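Local coordinates for DegV family protein ([Eubacterium] eligens, PDB 5UXY) that probably binds long-chain fatty acids, as FakB-type DegV proteins do for a fatty acid kinase, and holds a heptadecanoic acid here, at residues Asp9-Ile14 and Lys116-Gln121; Gly56-Ala61 and Leu162-Gln167; Cys157-Leu162 and Tyr264-Gly269. All coordinates share one frame; numbering follows the deposited sequence.

Interaction 1 (Asp9-Ile14 and Lys116-Gln121). With X90 (heptadecanoic acid), chain D.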
loop_
_atom_site.group_PDB
_atom_site.type_symbol
_atom_site.label_atom_id
_atom_site.label_comp_id
_atom_site.label_asym_id
_atom_site.label_seq_id
_atom_site.Cartn_x
_atom_site.Cartn_y
_atom_site.Cartn_z
ATOM N N ASP A 9 7.932 1.438 -4.089
ATOM C CA ASP A 9 8.051 0.004 -4.019
ATOM C C ASP A 9 6.724 -0.682 -4.392
ATOM O O ASP A 9 5.659 -0.067 -4.458
ATOM C CB ASP A 9 8.541 -0.417 -2.650
ATOM C CG ASP A 9 7.539 -0.121 -1.580
ATOM O OD1 ASP A 9 6.416 -0.708 -1.621
ATOM O OD2 ASP A 9 7.888 0.663 -0.666
ATOM N N SER A 10 6.806 -1.994 -4.635
ATOM C CA SER A 10 5.695 -2.731 -5.267
ATOM C C SER A 10 4.507 -2.897 -4.317
ATOM O O SER A 10 3.414 -3.311 -4.756
ATOM C CB SER A 10 6.175 -4.108 -5.763
ATOM O OG SER A 10 6.519 -4.957 -4.673
ATOM N N ALA A 11 4.681 -2.532 -3.046
ATOM C CA ALA A 11 3.508 -2.471 -2.156
ATOM C C ALA A 11 2.469 -1.453 -2.605
ATOM O O ALA A 11 1.369 -1.437 -2.037
ATOM C CB ALA A 11 3.925 -2.148 -0.707
ATOM N N CYS A 12 2.771 -0.610 -3.598
ATOM C CA CYS A 12 1.768 0.336 -4.064
ATOM C C CYS A 12 0.763 -0.310 -5.001
ATOM O O CYS A 12 -0.208 0.349 -5.401
ATOM C CB CYS A 12 2.434 1.523 -4.764
ATOM S SG CYS A 12 3.193 1.055 -6.391
ATOM N N ASP A 13 1.000 -1.559 -5.391
ATOM C CA ASP A 13 0.122 -2.418 -6.203
ATOM C C ASP A 13 0.028 -2.025 -7.688
ATOM O O ASP A 13 -0.640 -2.754 -8.449
ATOM C CB ASP A 13 -1.331 -2.487 -5.664
ATOM C CG ASP A 13 -1.414 -2.939 -4.132
ATOM O OD1 ASP A 13 -0.812 -3.972 -3.784
ATOM O OD2 ASP A 13 -2.109 -2.248 -3.308
ATOM N N ILE A 14 0.655 -0.940 -8.137
ATOM C CA ILE A 14 0.496 -0.480 -9.515
ATOM C C ILE A 14 1.839 -0.495 -10.213
ATOM O O ILE A 14 2.890 -0.545 -9.573
ATOM C CB ILE A 14 -0.119 0.902 -9.609
ATOM C CG1 ILE A 14 0.721 1.920 -8.834
ATOM C CG2 ILE A 14 -1.539 0.846 -9.059
ATOM C CD1 ILE A 14 0.398 3.341 -9.208
ATOM N N LYS A 116 4.144 5.946 5.726
ATOM C CA LYS A 116 3.527 5.522 6.980
ATOM C C LYS A 116 2.350 4.581 6.731
ATOM O O LYS A 116 1.466 4.426 7.587
ATOM C CB LYS A 116 3.067 6.736 7.761
ATOM C CG LYS A 116 4.181 7.744 8.042
ATOM C CD LYS A 116 3.498 9.114 8.368
ATOM C CE LYS A 116 4.340 10.013 9.219
ATOM N NZ LYS A 116 3.490 11.048 9.887
ATOM N N SER A 117 2.341 3.913 5.594
ATOM C CA SER A 117 1.185 3.058 5.299
ATOM C C SER A 117 1.567 2.053 4.201
ATOM O O SER A 117 2.708 1.606 4.152
ATOM C CB SER A 117 0.010 3.978 4.933
ATOM O OG SER A 117 -1.174 3.222 4.715
ATOM N N THR A 118 0.610 1.712 3.328
ATOM C CA THR A 118 0.841 0.689 2.294
ATOM C C THR A 118 -0.249 0.849 1.231
ATOM O O THR A 118 -1.177 1.636 1.396
ATOM C CB THR A 118 0.812 -0.736 2.880
ATOM O OG1 THR A 118 1.409 -1.637 1.940
ATOM C CG2 THR A 118 -0.665 -1.195 3.171
ATOM N N GLY A 119 -0.081 0.129 0.123
ATOM C CA GLY A 119 -1.134 -0.086 -0.847
ATOM C C GLY A 119 -1.845 1.184 -1.273
ATOM O O GLY A 119 -1.235 2.099 -1.836
ATOM N N PRO A 120 -3.176 1.260 -1.064
ATOM C CA PRO A 120 -3.914 2.367 -1.679
ATOM C C PRO A 120 -3.534 3.720 -1.119
ATOM O O PRO A 120 -3.764 4.736 -1.787
ATOM C CB PRO A 120 -5.404 2.026 -1.401
ATOM C CG PRO A 120 -5.328 1.053 -0.237
ATOM C CD PRO A 120 -4.085 0.234 -0.520
ATOM N N GLN A 121 -2.956 3.773 0.087
ATOM C CA GLN A 121 -2.512 5.067 0.593
ATOM C C GLN A 121 -1.249 5.529 -0.144
ATOM O O GLN A 121 -1.131 6.712 -0.509
ATOM C CB GLN A 121 -2.317 4.991 2.116
ATOM C CG GLN A 121 -2.099 6.401 2.761
ATOM C CD GLN A 121 -2.509 6.463 4.238
ATOM O OE1 GLN A 121 -2.623 5.442 4.918
ATOM N NE2 GLN A 121 -2.687 7.683 4.757
HETATM O O19 X90 D . 9.829 -7.513 3.966
HETATM C C21 X90 D . 9.520 -6.285 4.046
HETATM O O21 X90 D . 10.390 -5.455 4.504
HETATM C C22 X90 D . 8.086 -5.873 3.636
HETATM C C23 X90 D . 7.205 -6.029 4.900
HETATM C C24 X90 D . 5.806 -5.399 4.677
HETATM C C25 X90 D . 5.032 -5.469 6.034
HETATM C C26 X90 D . 3.671 -4.749 6.067
HETATM C C27 X90 D . 2.921 -4.895 4.749
HETATM C C28 X90 D . 1.431 -4.508 4.891
HETATM C C29 X90 D . 0.594 -5.107 3.744
HETATM C C30 X90 D . -1.751 -5.431 5.161
HETATM C C31 X90 D . -2.634 -4.227 5.656
HETATM C C32 X90 D . -1.809 -3.409 6.673
HETATM C C33 X90 D . -2.144 -1.915 6.717
HETATM C C34 X90 D . -1.393 -1.136 7.826
HETATM C C35 X90 D . -0.336 -0.214 7.193
HETATM C C36 X90 D . 0.547 0.582 8.172
HETATM C C39 X90 D . -0.952 -5.011 3.883
#

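Interaction 2 (Gly56-Ala61 and Leu162-Gln167). With X90 (heptadecanoic acid), chain D.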
loop_
_atom_site.group_PDB
_atom_site.type_symbol
_atom_site.label_atom_id
_atom_site.label_comp_id
_atom_site.label_asym_id
_atom_site.label_seq_id
_atom_site.Cartn_x
_atom_site.Cartn_y
_atom_site.Cartn_z
ATOM N N GLY A 56 5.639 -24.712 5.699
ATOM C CA GLY A 56 6.791 -24.023 6.242
ATOM C C GLY A 56 6.614 -22.511 6.377
ATOM O O GLY A 56 5.591 -21.919 6.034
ATOM N N ARG A 57 7.653 -21.890 6.923
ATOM C CA ARG A 57 7.717 -20.442 7.071
ATOM C C ARG A 57 7.836 -19.785 5.703
ATOM O O ARG A 57 8.363 -20.371 4.760
ATOM C CB ARG A 57 8.923 -20.049 7.927
ATOM C CG ARG A 57 8.730 -20.211 9.436
ATOM C CD ARG A 57 9.031 -18.888 10.150
ATOM N NE ARG A 57 8.451 -17.728 9.449
ATOM C CZ ARG A 57 9.039 -16.532 9.372
ATOM N NH1 ARG A 57 8.479 -15.532 8.714
ATOM N NH2 ARG A 57 10.220 -16.340 9.933
ATOM N N SER A 58 7.323 -18.554 5.586
ATOM C CA SER A 58 7.548 -17.770 4.381
ATOM C C SER A 58 7.963 -16.377 4.822
ATOM O O SER A 58 7.685 -15.960 5.951
ATOM C CB SER A 58 6.317 -17.736 3.452
ATOM O OG SER A 58 5.117 -17.472 4.199
ATOM N N TYR A 59 8.627 -15.672 3.905
ATOM C CA TYR A 59 9.354 -14.448 4.242
ATOM C C TYR A 59 9.136 -13.402 3.167
ATOM O O TYR A 59 8.786 -13.735 2.038
ATOM C CB TYR A 59 10.851 -14.712 4.329
ATOM C CG TYR A 59 11.209 -15.888 5.212
ATOM C CD1 TYR A 59 11.324 -15.725 6.584
ATOM C CD2 TYR A 59 11.398 -17.155 4.679
ATOM C CE1 TYR A 59 11.635 -16.801 7.416
ATOM C CE2 TYR A 59 11.718 -18.239 5.504
ATOM C CZ TYR A 59 11.825 -18.044 6.868
ATOM O OH TYR A 59 12.139 -19.081 7.714
ATOM N N THR A 60 9.341 -12.112 3.524
ATOM C CA THR A 60 9.466 -11.074 2.511
ATOM C C THR A 60 10.799 -10.333 2.676
ATOM O O THR A 60 11.414 -10.348 3.745
ATOM C CB THR A 60 8.298 -10.066 2.556
ATOM O OG1 THR A 60 8.246 -9.436 3.848
ATOM C CG2 THR A 60 6.951 -10.827 2.309
ATOM N N ALA A 61 11.195 -9.650 1.616
ATOM C CA ALA A 61 12.437 -8.887 1.609
ATOM C C ALA A 61 12.246 -7.577 0.873
ATOM O O ALA A 61 11.587 -7.539 -0.165
ATOM C CB ALA A 61 13.563 -9.673 0.933
ATOM N N LEU A 162 -4.642 -13.366 9.133
ATOM C CA LEU A 162 -3.474 -12.563 9.496
ATOM C C LEU A 162 -2.286 -13.460 9.760
ATOM O O LEU A 162 -1.348 -13.066 10.450
ATOM C CB LEU A 162 -3.774 -11.689 10.719
ATOM C CG LEU A 162 -4.791 -10.559 10.428
ATOM C CD1 LEU A 162 -6.180 -11.008 10.632
ATOM C CD2 LEU A 162 -4.499 -9.318 11.268
ATOM N N HIS A 163 -2.318 -14.671 9.191
ATOM C CA HIS A 163 -1.279 -15.666 9.462
ATOM C C HIS A 163 0.091 -15.174 8.996
ATOM O O HIS A 163 1.080 -15.284 9.720
ATOM C CB HIS A 163 -1.642 -16.969 8.743
ATOM C CG HIS A 163 -0.607 -18.034 8.877
ATOM N ND1 HIS A 163 -0.330 -18.646 10.081
ATOM C CD2 HIS A 163 0.253 -18.565 7.967
ATOM C CE1 HIS A 163 0.642 -19.527 9.903
ATOM N NE2 HIS A 163 1.005 -19.507 8.629
ATOM N N ASN A 164 0.164 -14.649 7.775
ATOM C CA ASN A 164 1.461 -14.196 7.256
ATOM C C ASN A 164 2.000 -12.967 7.998
ATOM O O ASN A 164 3.219 -12.866 8.245
ATOM C CB ASN A 164 1.319 -13.936 5.747
ATOM C CG ASN A 164 1.101 -15.201 4.998
ATOM O OD1 ASN A 164 1.491 -16.267 5.475
ATOM N ND2 ASN A 164 0.485 -15.116 3.833
ATOM N N LEU A 165 1.142 -11.985 8.312
ATOM C CA LEU A 165 1.557 -10.903 9.197
ATOM C C LEU A 165 2.092 -11.444 10.527
ATOM O O LEU A 165 3.134 -11.008 11.019
ATOM C CB LEU A 165 0.378 -9.940 9.472
ATOM C CG LEU A 165 -0.028 -9.025 8.311
ATOM C CD1 LEU A 165 -1.491 -8.567 8.538
ATOM C CD2 LEU A 165 0.934 -7.803 8.236
ATOM N N ALA A 166 1.356 -12.375 11.145
ATOM C CA ALA A 166 1.709 -12.822 12.479
ATOM C C ALA A 166 2.991 -13.646 12.464
ATOM O O ALA A 166 3.821 -13.500 13.358
ATOM C CB ALA A 166 0.585 -13.647 13.079
ATOM N N GLN A 167 3.176 -14.509 11.453
ATOM C CA GLN A 167 4.387 -15.332 11.478
ATOM C C GLN A 167 5.616 -14.494 11.187
ATOM O O GLN A 167 6.721 -14.902 11.542
ATOM C CB GLN A 167 4.284 -16.505 10.490
ATOM C CG GLN A 167 4.449 -16.107 9.052
ATOM C CD GLN A 167 4.616 -17.269 8.075
ATOM O OE1 GLN A 167 5.529 -18.087 8.205
ATOM N NE2 GLN A 167 3.763 -17.311 7.070
HETATM O O19 X90 D . 9.829 -7.513 3.966
HETATM C C21 X90 D . 9.520 -6.285 4.046
HETATM O O21 X90 D . 10.390 -5.455 4.504
HETATM C C22 X90 D . 8.086 -5.873 3.636
HETATM C C23 X90 D . 7.205 -6.029 4.900
HETATM C C24 X90 D . 5.806 -5.399 4.677
HETATM C C25 X90 D . 5.032 -5.469 6.034
HETATM C C26 X90 D . 3.671 -4.749 6.067
HETATM C C27 X90 D . 2.921 -4.895 4.749
HETATM C C28 X90 D . 1.431 -4.508 4.891
HETATM C C29 X90 D . 0.594 -5.107 3.744
HETATM C C30 X90 D . -1.751 -5.431 5.161
HETATM C C31 X90 D . -2.634 -4.227 5.656
HETATM C C32 X90 D . -1.809 -3.409 6.673
HETATM C C33 X90 D . -2.144 -1.915 6.717
HETATM C C34 X90 D . -1.393 -1.136 7.826
HETATM C C35 X90 D . -0.336 -0.214 7.193
HETATM C C36 X90 D . 0.547 0.582 8.172
HETATM C C39 X90 D . -0.952 -5.011 3.883
HETATM O O HOH W 1 4.122 -19.694 5.002
#

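Interaction 3 (Cys157-Leu162 and Tyr264-Gly269). With NA (sodium ion), chain B; X90 (heptadecanoic acid), chain D.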
loop_
_atom_site.group_PDB
_atom_site.type_symbol
_atom_site.label_atom_id
_atom_site.label_comp_id
_atom_site.label_asym_id
_atom_site.label_seq_id
_atom_site.Cartn_x
_atom_site.Cartn_y
_atom_site.Cartn_z
ATOM N N CYS A 157 -8.524 -1.482 6.661
ATOM C CA CYS A 157 -8.410 -2.755 5.982
ATOM C C CYS A 157 -9.360 -3.723 6.666
ATOM O O CYS A 157 -9.779 -3.504 7.798
ATOM C CB CYS A 157 -6.997 -3.326 5.990
ATOM S SG CYS A 157 -6.327 -3.609 7.624
ATOM N N SER A 158 -9.689 -4.785 5.959
ATOM C CA SER A 158 -10.422 -5.892 6.552
ATOM C C SER A 158 -9.785 -7.186 6.084
ATOM O O SER A 158 -9.774 -7.464 4.877
ATOM C CB SER A 158 -11.903 -5.847 6.143
ATOM O OG SER A 158 -12.610 -6.867 6.863
ATOM N N LEU A 159 -9.248 -7.974 7.004
ATOM C CA LEU A 159 -8.458 -9.149 6.654
ATOM C C LEU A 159 -9.121 -10.416 7.177
ATOM O O LEU A 159 -9.472 -10.484 8.355
ATOM C CB LEU A 159 -7.039 -9.053 7.235
ATOM C CG LEU A 159 -6.392 -7.707 6.936
ATOM C CD1 LEU A 159 -4.954 -7.741 7.499
ATOM C CD2 LEU A 159 -6.402 -7.491 5.399
ATOM N N LYS A 160 -9.228 -11.433 6.325
ATOM C CA LYS A 160 -9.842 -12.702 6.733
ATOM C C LYS A 160 -8.846 -13.635 7.379
ATOM O O LYS A 160 -9.246 -14.601 8.048
ATOM C CB LYS A 160 -10.463 -13.411 5.516
ATOM C CG LYS A 160 -11.468 -12.489 4.805
ATOM C CD LYS A 160 -12.376 -13.269 3.826
ATOM C CE LYS A 160 -13.632 -12.402 3.478
ATOM N NZ LYS A 160 -14.527 -13.150 2.549
ATOM N N SER A 161 -7.565 -13.385 7.164
ATOM C CA SER A 161 -6.498 -14.156 7.788
ATOM C C SER A 161 -5.308 -13.222 8.000
ATOM O O SER A 161 -5.009 -12.395 7.141
ATOM C CB SER A 161 -6.102 -15.348 6.925
ATOM O OG SER A 161 -4.937 -15.999 7.444
ATOM N N LEU A 162 -4.642 -13.366 9.133
ATOM C CA LEU A 162 -3.474 -12.563 9.496
ATOM C C LEU A 162 -2.286 -13.460 9.760
ATOM O O LEU A 162 -1.348 -13.066 10.450
ATOM C CB LEU A 162 -3.774 -11.689 10.719
ATOM C CG LEU A 162 -4.791 -10.559 10.428
ATOM C CD1 LEU A 162 -6.180 -11.008 10.632
ATOM C CD2 LEU A 162 -4.499 -9.318 11.268
ATOM N N TYR A 264 0.235 -11.093 -0.286
ATOM C CA TYR A 264 0.841 -11.981 0.703
ATOM C C TYR A 264 0.398 -11.612 2.128
ATOM O O TYR A 264 0.018 -12.491 2.915
ATOM C CB TYR A 264 2.380 -11.929 0.568
ATOM C CG TYR A 264 3.079 -12.685 1.648
ATOM C CD1 TYR A 264 3.143 -14.080 1.576
ATOM C CD2 TYR A 264 3.644 -12.033 2.758
ATOM C CE1 TYR A 264 3.747 -14.828 2.607
ATOM C CE2 TYR A 264 4.294 -12.771 3.781
ATOM C CZ TYR A 264 4.331 -14.165 3.692
ATOM O OH TYR A 264 4.924 -14.896 4.683
ATOM N N TYR A 265 0.472 -10.310 2.481
ATOM C CA TYR A 265 0.185 -9.873 3.851
ATOM C C TYR A 265 -1.311 -9.654 4.114
ATOM O O TYR A 265 -1.777 -9.900 5.250
ATOM C CB TYR A 265 0.960 -8.590 4.175
ATOM C CG TYR A 265 2.380 -8.897 4.543
ATOM C CD1 TYR A 265 2.657 -9.718 5.665
ATOM C CD2 TYR A 265 3.453 -8.418 3.770
ATOM C CE1 TYR A 265 3.980 -10.039 6.028
ATOM C CE2 TYR A 265 4.793 -8.742 4.130
ATOM C CZ TYR A 265 5.035 -9.522 5.252
ATOM O OH TYR A 265 6.308 -9.893 5.622
ATOM N N ALA A 266 -2.077 -9.214 3.113
ATOM C CA ALA A 266 -3.526 -9.087 3.344
ATOM C C ALA A 266 -4.269 -10.424 3.226
ATOM O O ALA A 266 -5.334 -10.604 3.845
ATOM C CB ALA A 266 -4.124 -8.054 2.386
ATOM N N GLU A 267 -3.730 -11.354 2.451
ATOM C CA GLU A 267 -4.205 -12.727 2.207
ATOM C C GLU A 267 -5.506 -12.797 1.421
ATOM O O GLU A 267 -6.198 -11.801 1.233
ATOM C CB GLU A 267 -4.315 -13.515 3.506
ATOM C CG GLU A 267 -2.919 -13.700 4.047
ATOM C CD GLU A 267 -2.833 -14.773 5.099
ATOM O OE1 GLU A 267 -3.310 -15.890 4.832
ATOM O OE2 GLU A 267 -2.288 -14.494 6.187
ATOM N N ARG A 268 -5.805 -13.982 0.889
ATOM C CA ARG A 268 -7.024 -14.155 0.106
ATOM C C ARG A 268 -8.229 -13.611 0.856
ATOM O O ARG A 268 -8.387 -13.863 2.057
ATOM C CB ARG A 268 -7.216 -15.666 -0.162
ATOM C CG ARG A 268 -7.849 -16.017 -1.450
ATOM C CD ARG A 268 -7.478 -17.463 -1.789
ATOM N NE ARG A 268 -6.866 -17.516 -3.106
ATOM C CZ ARG A 268 -6.059 -18.478 -3.537
ATOM N NH1 ARG A 268 -5.754 -19.517 -2.751
ATOM N NH2 ARG A 268 -5.581 -18.408 -4.778
ATOM N N GLY A 269 -9.081 -12.864 0.131
ATOM C CA GLY A 269 -10.262 -12.279 0.698
ATOM C C GLY A 269 -10.066 -10.862 1.205
ATOM O O GLY A 269 -11.058 -10.169 1.477
HETATM NA NA NA B . -11.380 -15.463 9.313
HETATM O O19 X90 D . 9.829 -7.513 3.966
HETATM C C21 X90 D . 9.520 -6.285 4.046
HETATM O O21 X90 D . 10.390 -5.455 4.504
HETATM C C22 X90 D . 8.086 -5.873 3.636
HETATM C C23 X90 D . 7.205 -6.029 4.900
HETATM C C24 X90 D . 5.806 -5.399 4.677
HETATM C C25 X90 D . 5.032 -5.469 6.034
HETATM C C26 X90 D . 3.671 -4.749 6.067
HETATM C C27 X90 D . 2.921 -4.895 4.749
HETATM C C28 X90 D . 1.431 -4.508 4.891
HETATM C C29 X90 D . 0.594 -5.107 3.744
HETATM C C30 X90 D . -1.751 -5.431 5.161
HETATM C C31 X90 D . -2.634 -4.227 5.656
HETATM C C32 X90 D . -1.809 -3.409 6.673
HETATM C C33 X90 D . -2.144 -1.915 6.717
HETATM C C34 X90 D . -1.393 -1.136 7.826
HETATM C C35 X90 D . -0.336 -0.214 7.193
HETATM C C36 X90 D . 0.547 0.582 8.172
HETATM C C39 X90 D . -0.952 -5.011 3.883
HETATM O O HOH W 2 -11.980 -8.728 3.617
HETATM O O HOH W 3 -7.622 -11.950 4.083
HETATM O O HOH W 4 -10.708 -17.485 8.414
HETATM O O HOH W 5 -12.886 -15.453 7.616
#

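Interaction 1 (Asp9-Ile14 and Lys116-Gln121)
A11, T118 and G119 meet beside the tail of the bound heptadecanoic acid. The turn after strand 5-9 packs here on the chain that leads into helix 119-134. One hydrogen bond crosses the contact, from G119 N to A11 O (3.0 Å). It is weak, since its N-H...O angle is only 123°. The CA of G119 also comes within 3.1 Å of A11 O in a C-H...O contact, so both N and CA of this glycine lean on the same carbonyl. D13 also reaches G119. Its carboxylate oxygen OD2 lies 3.4 Å from G119 CA, while OD1 is bound by G259 N, which fixes the group from outside the contact. G119 has a positive phi of 49°, which favours glycine, and a CB there would run into the ring of P120. T118 has its OG1 anti to the backbone N (chi1 -164°). OG1 thus reaches the methyl of A11, with CB 3.7 Å away, and it is buried with no polar partner. T118 CG2 goes to the lipid instead, 3.9 Å from C39 of the heptadecanoic acid. The CA of S117 lies 3.8 Å from C36, the end of the acyl tail. The turn itself is set by D9. D9 OD1 takes the A11 N-H through its anti lone pair (2.9 Å), an Asx turn, and OD2 accepts from I83 N. On the other segment S117 OG donates to Q121 OE1 (2.7 Å), joining the approach to the helix with its first turn. Q121 NE2 is held in turn by T153 OG1. Backbone and small side chains closely fitted beside an acyl tail fit the lipid-binding pocket of the DegV family fold.

Interaction 2 (Gly56-Ala61 and Leu162-Gln167)
The side chains of R57 and Q167 run antiparallel alongside each other, their guanidinium and amide planes 54° apart. Here the chain entering strand 59-61 is tied to helix 163-167 beside the carboxylate end of the lipid pocket of this DegV-family fold. Q167 OE1 takes two hydrogen bonds from the same face of its amide. R57 NE is 3.2 Å from Q167 OE1, nearly straight at 175°, and the oxygen lies in the guanidinium plane. S58 N, also 3.2 Å from Q167 OE1, stands well above the amide plane. The R57 chain bends at chi2 and chi3, so that Q167 O lies over one face of the guanidinium and Y59 CE1 over the opposite face, both toward the rim. The amide is fixed from its other end as well. Q167 NE2 donates to N164 OD1 (3.0 Å), which lies in the amide plane, and to a water that also binds G56 O and S58 OG. N164 ND2 is held by Y264 O, and S58 OG by Y264 OH. Replacing Q167 by an alanine would probably leave R57 NE and S58 N without their shared acceptor and hold the guanidinium less firmly. Two residues on, the strand reaches the lipid. T60 OG1, also bonded to Y265 OH, lies only 2.5 Å from carboxylate oxygen O19 of the lipid, an unusually short hydrogen bond whose length is doubtful.

Interaction 3 (Cys157-Leu162 and Tyr264-Gly269)
L159 and A266 bring the end of strand 153-159 against the last turn of helix 260-266, with their CA atoms 5.9 Å apart. E267 leaves the helix with a positive phi of 69°. A water accepts from K160 N (2.8 Å), with A266 O and R268 O among more acceptors than its protons can serve. A second water bridges S158 O and G269 O. L159 CD2 packs on A266 CB at 3.8 Å. K160 stretches alongside G269, with CD 3.9 Å from G269 CA, where a CB would clash. S161 OG, anti to its own N (chi1 172°), faces the E267 carboxylate. Its bond to E267 OE1 (3.1 Å) is weak and not settled, as the proton has another acceptor within reach. OE2 also accepts from N164 N in the next helix. K160 O binds the sodium ion at 2.6 Å, together with A179 O, I184 O and two waters. C25 of the lipid lies over one face of the Y265 ring, off toward the rim, and Y264 CD2 is centred on the other. Y265 CB is 3.5 Å from lipid C29. This strand-to-helix junction, with Y265 along the acyl chain, walls part of the fatty-acid pocket.

In the fold
Interaction 1 is the core contact, its centre about 2 Å from the centre of the chain. All its touching residues are buried, and it relies on backbone, a glycine and small groups. Interaction 2 has its centre about 17 Å from that centre and is the most polar, with an arginine, amides and a water. Interaction 3 is in between: an apolar pair, bridging waters, and a sodium ion on one carbonyl. Interactions 2 and 3 share L162 and touch through two hydroxyl pairs, a serine and a threonine of 56-61 each meeting a tyrosine of helix 260-266. Interaction 1 touches neither. All three meet the same lipid: its tail at interaction 1, its carboxylate at interaction 2 and its chain at interaction 3.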